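Local structure of protein her-1 (Caenorhabditis elegans, 1SZH) at residues L55-F60 against P101-A105; N69-C75 against C129-R133. The protein dictates male development as a secreted protein, inhibits the function of TRA-2A and probably acts directly in cell signalling during sex determination. The protein carries 2 engineered substitutions. All blocks are in the same frame, centred on the assembly; numbering follows the deposited sequence.

Interaction 1: residues L55-F60 against P101-A105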
loop_
_atom_site.group_PDB
_atom_site.type_symbol
_atom_site.label_atom_id
_atom_site.label_comp_id
_atom_site.label_asym_id
_atom_site.label_seq_id
_atom_site.Cartn_x
_atom_site.Cartn_y
_atom_site.Cartn_z
ATOM N N LEU A 55 -3.636 -9.862 -6.573
ATOM C CA LEU A 55 -4.691 -9.853 -5.571
ATOM C C LEU A 55 -5.590 -8.622 -5.683
ATOM O O LEU A 55 -6.811 -8.726 -5.615
ATOM C CB LEU A 55 -4.106 -9.964 -4.145
ATOM C CG LEU A 55 -3.413 -11.301 -3.856
ATOM C CD1 LEU A 55 -2.789 -11.199 -2.449
ATOM C CD2 LEU A 55 -4.392 -12.461 -3.896
ATOM N N GLN A 56 -4.994 -7.448 -5.849
ATOM C CA GLN A 56 -5.802 -6.240 -5.980
ATOM C C GLN A 56 -6.760 -6.322 -7.177
ATOM O O GLN A 56 -7.924 -5.929 -7.088
ATOM C CB GLN A 56 -4.896 -5.026 -6.145
ATOM C CG GLN A 56 -4.188 -4.624 -4.862
ATOM C CD GLN A 56 -4.522 -3.191 -4.470
ATOM O OE1 GLN A 56 -4.348 -2.261 -5.257
ATOM N NE2 GLN A 56 -4.985 -3.005 -3.243
ATOM N N ASN A 57 -6.243 -6.853 -8.281
ATOM C CA ASN A 57 -7.036 -6.975 -9.497
ATOM C C ASN A 57 -8.219 -7.922 -9.306
ATOM O O ASN A 57 -9.287 -7.687 -9.875
ATOM C CB ASN A 57 -6.144 -7.422 -10.670
ATOM C CG ASN A 57 -5.293 -6.283 -11.234
ATOM O OD1 ASN A 57 -4.512 -6.480 -12.179
ATOM N ND2 ASN A 57 -5.429 -5.091 -10.656
ATOM N N VAL A 58 -8.063 -8.984 -8.510
ATOM C CA VAL A 58 -9.200 -9.889 -8.295
ATOM C C VAL A 58 -10.155 -9.332 -7.234
ATOM O O VAL A 58 -11.358 -9.240 -7.455
ATOM C CB VAL A 58 -8.742 -11.305 -7.871
ATOM C CG1 VAL A 58 -9.969 -12.191 -7.602
ATOM C CG2 VAL A 58 -7.866 -11.915 -8.927
ATOM N N LEU A 59 -9.629 -8.915 -6.085
ATOM C CA LEU A 59 -10.475 -8.400 -5.005
ATOM C C LEU A 59 -11.286 -7.179 -5.381
ATOM O O LEU A 59 -12.434 -7.042 -4.973
ATOM C CB LEU A 59 -9.613 -8.020 -3.786
ATOM C CG LEU A 59 -8.868 -9.178 -3.107
ATOM C CD1 LEU A 59 -7.966 -8.599 -2.006
ATOM C CD2 LEU A 59 -9.846 -10.162 -2.501
ATOM N N PHE A 60 -10.691 -6.300 -6.174
ATOM C CA PHE A 60 -11.346 -5.053 -6.529
ATOM C C PHE A 60 -11.702 -4.973 -8.017
ATOM O O PHE A 60 -11.720 -3.899 -8.598
ATOM C CB PHE A 60 -10.438 -3.895 -6.113
ATOM C CG PHE A 60 -10.166 -3.862 -4.618
ATOM C CD1 PHE A 60 -8.868 -3.937 -4.124
ATOM C CD2 PHE A 60 -11.221 -3.808 -3.704
ATOM C CE1 PHE A 60 -8.626 -3.981 -2.739
ATOM C CE2 PHE A 60 -10.989 -3.847 -2.314
ATOM C CZ PHE A 60 -9.692 -3.929 -1.835
ATOM N N PRO A 101 -2.488 -5.644 0.204
ATOM C CA PRO A 101 -3.428 -5.713 -0.925
ATOM C C PRO A 101 -4.918 -5.725 -0.680
ATOM O O PRO A 101 -5.680 -5.265 -1.548
ATOM C CB PRO A 101 -2.954 -6.944 -1.699
ATOM C CG PRO A 101 -2.445 -7.853 -0.606
ATOM C CD PRO A 101 -1.659 -6.863 0.271
ATOM N N SER A 102 -5.355 -6.214 0.483
ATOM C CA SER A 102 -6.796 -6.255 0.720
ATOM C C SER A 102 -7.404 -5.017 1.372
ATOM O O SER A 102 -8.617 -4.973 1.599
ATOM C CB SER A 102 -7.151 -7.477 1.560
ATOM O OG SER A 102 -6.591 -7.361 2.857
ATOM N N ILE A 103 -6.586 -4.017 1.694
ATOM C CA ILE A 103 -7.135 -2.804 2.299
ATOM C C ILE A 103 -7.448 -1.806 1.182
ATOM O O ILE A 103 -6.564 -1.416 0.413
ATOM C CB ILE A 103 -6.145 -2.163 3.287
ATOM C CG1 ILE A 103 -5.745 -3.175 4.355
ATOM C CG2 ILE A 103 -6.817 -0.950 3.959
ATOM C CD1 ILE A 103 -4.717 -2.667 5.403
ATOM N N ASP A 104 -8.711 -1.416 1.086
ATOM C CA ASP A 104 -9.076 -0.491 0.026
ATOM C C ASP A 104 -8.512 0.902 0.248
ATOM O O ASP A 104 -8.079 1.256 1.340
ATOM C CB ASP A 104 -10.592 -0.449 -0.172
ATOM C CG ASP A 104 -11.342 0.035 1.051
ATOM O OD1 ASP A 104 -11.032 1.117 1.579
ATOM O OD2 ASP A 104 -12.270 -0.675 1.484
ATOM N N ALA A 105 -8.480 1.674 -0.832
ATOM C CA ALA A 105 -7.942 3.030 -0.821
ATOM C C ALA A 105 -8.456 3.935 0.290
ATOM O O ALA A 105 -7.664 4.537 1.026
ATOM C CB ALA A 105 -8.208 3.674 -2.168
HETATM O O HOH W 1 -5.916 -0.386 -2.233
#

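Interaction 2: residues N69-C75 against C129-R133. With ACT (acetate ion), chain D.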
loop_
_atom_site.group_PDB
_atom_site.type_symbol
_atom_site.label_atom_id
_atom_site.label_comp_id
_atom_site.label_asym_id
_atom_site.label_seq_id
_atom_site.Cartn_x
_atom_site.Cartn_y
_atom_site.Cartn_z
ATOM N N ASN A 69 -1.762 1.816 -6.570
ATOM C CA ASN A 69 -0.565 1.299 -7.189
ATOM C C ASN A 69 0.496 0.988 -6.120
ATOM O O ASN A 69 0.774 1.819 -5.244
ATOM C CB ASN A 69 -0.015 2.327 -8.185
ATOM C CG ASN A 69 1.009 1.730 -9.141
ATOM O OD1 ASN A 69 0.762 1.618 -10.358
ATOM N ND2 ASN A 69 2.153 1.348 -8.616
ATOM N N LEU A 70 1.072 -0.207 -6.179
ATOM C CA LEU A 70 2.094 -0.585 -5.216
ATOM C C LEU A 70 3.245 0.419 -5.090
ATOM O O LEU A 70 3.767 0.634 -3.985
ATOM C CB LEU A 70 2.660 -1.973 -5.559
ATOM C CG LEU A 70 3.710 -2.530 -4.588
ATOM C CD1 LEU A 70 3.136 -2.685 -3.176
ATOM C CD2 LEU A 70 4.178 -3.889 -5.137
ATOM N N ASP A 71 3.619 1.055 -6.200
ATOM C CA ASP A 71 4.709 2.016 -6.196
ATOM C C ASP A 71 4.459 3.220 -5.312
ATOM O O ASP A 71 5.407 3.862 -4.875
ATOM C CB ASP A 71 5.023 2.522 -7.613
ATOM C CG ASP A 71 5.478 1.421 -8.542
ATOM O OD1 ASP A 71 6.248 0.542 -8.097
ATOM O OD2 ASP A 71 5.072 1.448 -9.725
ATOM N N ASP A 72 3.199 3.541 -5.044
ATOM C CA ASP A 72 2.905 4.686 -4.192
ATOM C C ASP A 72 3.376 4.484 -2.745
ATOM O O ASP A 72 3.472 5.449 -1.977
ATOM C CB ASP A 72 1.396 4.989 -4.180
ATOM C CG ASP A 72 0.888 5.556 -5.503
ATOM O OD1 ASP A 72 1.672 5.651 -6.470
ATOM O OD2 ASP A 72 -0.319 5.887 -5.567
ATOM N N SER A 73 3.706 3.253 -2.362
ATOM C CA SER A 73 4.143 3.048 -0.988
ATOM C C SER A 73 5.452 3.783 -0.699
ATOM O O SER A 73 5.739 4.107 0.456
ATOM C CB SER A 73 4.287 1.554 -0.676
ATOM O OG SER A 73 5.275 0.946 -1.499
ATOM N N VAL A 74 6.232 4.079 -1.735
ATOM C CA VAL A 74 7.498 4.788 -1.513
ATOM C C VAL A 74 7.252 6.217 -1.008
ATOM O O VAL A 74 8.106 6.816 -0.357
ATOM C CB VAL A 74 8.349 4.828 -2.806
ATOM C CG1 VAL A 74 8.547 3.415 -3.369
ATOM C CG2 VAL A 74 7.697 5.713 -3.819
ATOM N N CYS A 75 6.068 6.746 -1.270
ATOM C CA CYS A 75 5.723 8.105 -0.842
ATOM C C CYS A 75 5.615 8.229 0.676
ATOM O O CYS A 75 5.713 9.314 1.259
ATOM C CB CYS A 75 4.403 8.520 -1.483
ATOM S SG CYS A 75 4.419 8.525 -3.286
ATOM N N CYS A 129 3.265 13.349 -4.072
ATOM C CA CYS A 129 4.135 12.282 -4.527
ATOM C C CYS A 129 3.300 11.254 -5.310
ATOM O O CYS A 129 3.740 10.778 -6.350
ATOM C CB CYS A 129 4.802 11.629 -3.298
ATOM S SG CYS A 129 5.853 10.222 -3.589
ATOM N N ARG A 130 2.114 10.898 -4.807
ATOM C CA ARG A 130 1.278 9.938 -5.518
ATOM C C ARG A 130 0.861 10.484 -6.891
ATOM O O ARG A 130 0.859 9.739 -7.872
ATOM C CB ARG A 130 0.035 9.583 -4.705
ATOM C CG ARG A 130 0.323 8.773 -3.420
ATOM C CD ARG A 130 -1.012 8.365 -2.764
ATOM N NE ARG A 130 -1.744 7.452 -3.634
ATOM C CZ ARG A 130 -3.059 7.454 -3.806
ATOM N NH1 ARG A 130 -3.828 8.328 -3.161
ATOM N NH2 ARG A 130 -3.607 6.579 -4.644
ATOM N N SER A 131 0.501 11.770 -6.941
ATOM C CA SER A 131 0.107 12.404 -8.205
ATOM C C SER A 131 1.265 12.397 -9.197
ATOM O O SER A 131 1.072 12.074 -10.370
ATOM C CB SER A 131 -0.351 13.845 -7.961
ATOM O OG SER A 131 -1.604 13.855 -7.297
ATOM N N LEU A 132 2.469 12.742 -8.743
ATOM C CA LEU A 132 3.632 12.734 -9.640
ATOM C C LEU A 132 3.911 11.315 -10.184
ATOM O O LEU A 132 4.256 11.153 -11.362
ATOM C CB LEU A 132 4.875 13.267 -8.920
ATOM C CG LEU A 132 4.962 14.791 -8.752
ATOM C CD1 LEU A 132 6.278 15.114 -8.070
ATOM C CD2 LEU A 132 4.876 15.485 -10.109
ATOM N N ARG A 133 3.768 10.294 -9.335
ATOM C CA ARG A 133 3.970 8.899 -9.774
ATOM C C ARG A 133 2.938 8.596 -10.886
ATOM O O ARG A 133 3.267 8.051 -11.945
ATOM C CB ARG A 133 3.772 7.955 -8.567
ATOM C CG ARG A 133 4.316 6.500 -8.701
ATOM C CD ARG A 133 3.455 5.598 -9.595
ATOM N NE ARG A 133 2.034 5.651 -9.255
ATOM C CZ ARG A 133 1.061 5.363 -10.108
ATOM N NH1 ARG A 133 1.363 4.990 -11.355
ATOM N NH2 ARG A 133 -0.201 5.491 -9.747
HETATM C C ACT D . -2.043 3.863 -12.230
HETATM O O ACT D . -1.546 3.583 -13.404
HETATM O OXT ACT D . -2.519 4.993 -11.857
HETATM C CH3 ACT D . -2.103 2.831 -11.154
HETATM O O HOH W 2 -2.400 4.599 -6.810
HETATM O O HOH W 3 -0.655 7.480 -7.728
#

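Interaction 1: residues L55-F60 against P101-A105
Gln56 and Pro101 mark the closest backbone approach, their CA atoms 5.6 Å apart, and the two segments then diverge until the CA atoms of Phe60 and Asp104 are 8.3 Å apart. One direct hydrogen bond crosses the gap: Gln56 NE2 donates to Pro101 O at 2.9 Å, nearly straight at 170°, with Pro101 O in the plane of the Gln56 amide, though NE2 stands tilted from the carbonyl plane. A bend at chi2 (-122°) turns the Gln56 amide towards that carbonyl. NE2 also donates to a water, which in turn donates to Ile103 O, while Gln56 OE1 accepts from Ile68 N. Replacing this glutamine with an alanine would probably leave Pro101 O and Ile68 N without these partners and break the water link to Ile103 O. On the apolar side, Leu55 lies alongside the proline ring, with Leu55 CD1 3.8 Å from Pro101 CG. Leu59 CD1 reaches Ser102 CB, also at 3.8 Å. The Phe60 ring presents its edge to two carbonyls, Phe60 CE1 standing 3.4 Å from Pro101 O and Phe60 CZ near Ser102 O, whereas Asp104 CB meets CZ and CE2, the two side chains crossing at about a right angle. Asp104 is the N-cap of helix 105-115, its OD1 accepting from Thr107 N. The contact thus sets the C-terminal end of helix 47-59 against the loop from helix 85-97 into helix 105-115, with Met31 of helix 24-33 touching Leu55 and Leu59.

Interaction 2: residues N69-C75 against C129-R133
Asp72 is gripped by two arginines through separate carboxylate oxygens, forming a salt-bridge network. Asp72 OD1 accepts through its syn lone pair from Arg133 NE, at 2.8 Å and with an N-H...O angle of 153°. Arg130 NE reaches Asp72 OD2 at 2.9 Å and is straighter, at 161°, but it comes from above the carboxylate plane. The two guanidinium groups are turned differently, the Arg130 group more steeply to the carboxylate than that of Arg133. Arg130 NH1 also bridges to Glu127. Bends at chi2 and chi3 fold the Arg133 chain back so that its NE faces the acid. Two waters donate to Asp72 OD2: one also accepts from Asn69 N and Arg130 NH2, the other accepts from Arg133 NH2 and donates to Arg130 O. With these ties, both carboxylate oxygens are engaged, and the paired positive charges would probably favour the ionised acid. Further out, Asn69 CB lies over one face of the Arg133 guanidinium, 3.5 Å from NH2, with the amide stacked on that group. At the edge of the guanidinium, Arg133 NH2 donates to an acetate, probably from the crystallisation liquor, which Lys134 also binds. Asp71 CB packs against Arg133 CD at 4.0 Å. The covalent tie is the disulfide, Cys75 SG to Cys129 SG, with chi3 of -78°; Cys75 SG also touches Arg130 CG at 4.1 Å. Met98 contacts Asp72 and Tyr147 contacts Cys129, while the disulfide and salt bridges together fasten the 3-10 segment that begins at Leu70 to helix 120-134.

How the interactions relate
From the N terminus, the chain meets residues 55-60 first, at the end of helix 47-59, and then residues 69-75, where the 3-10 segment starts. Interaction 1 closes when the chain returns at 101-105, with 40 residues between its segments; interaction 2 closes later, at 129-133, with 53 between. Because 69-75 lies inside the first loop and 129-133 beyond it, the two loops cross rather than nest. The centres of the two contacts are about 16 Å apart and their nearest atoms about 5 Å apart, so they do not touch. Interaction 1 holds helix 47-59 to the entrance of helix 105-115, whereas interaction 2 joins the stretch following helix 47-59 to helix 120-134.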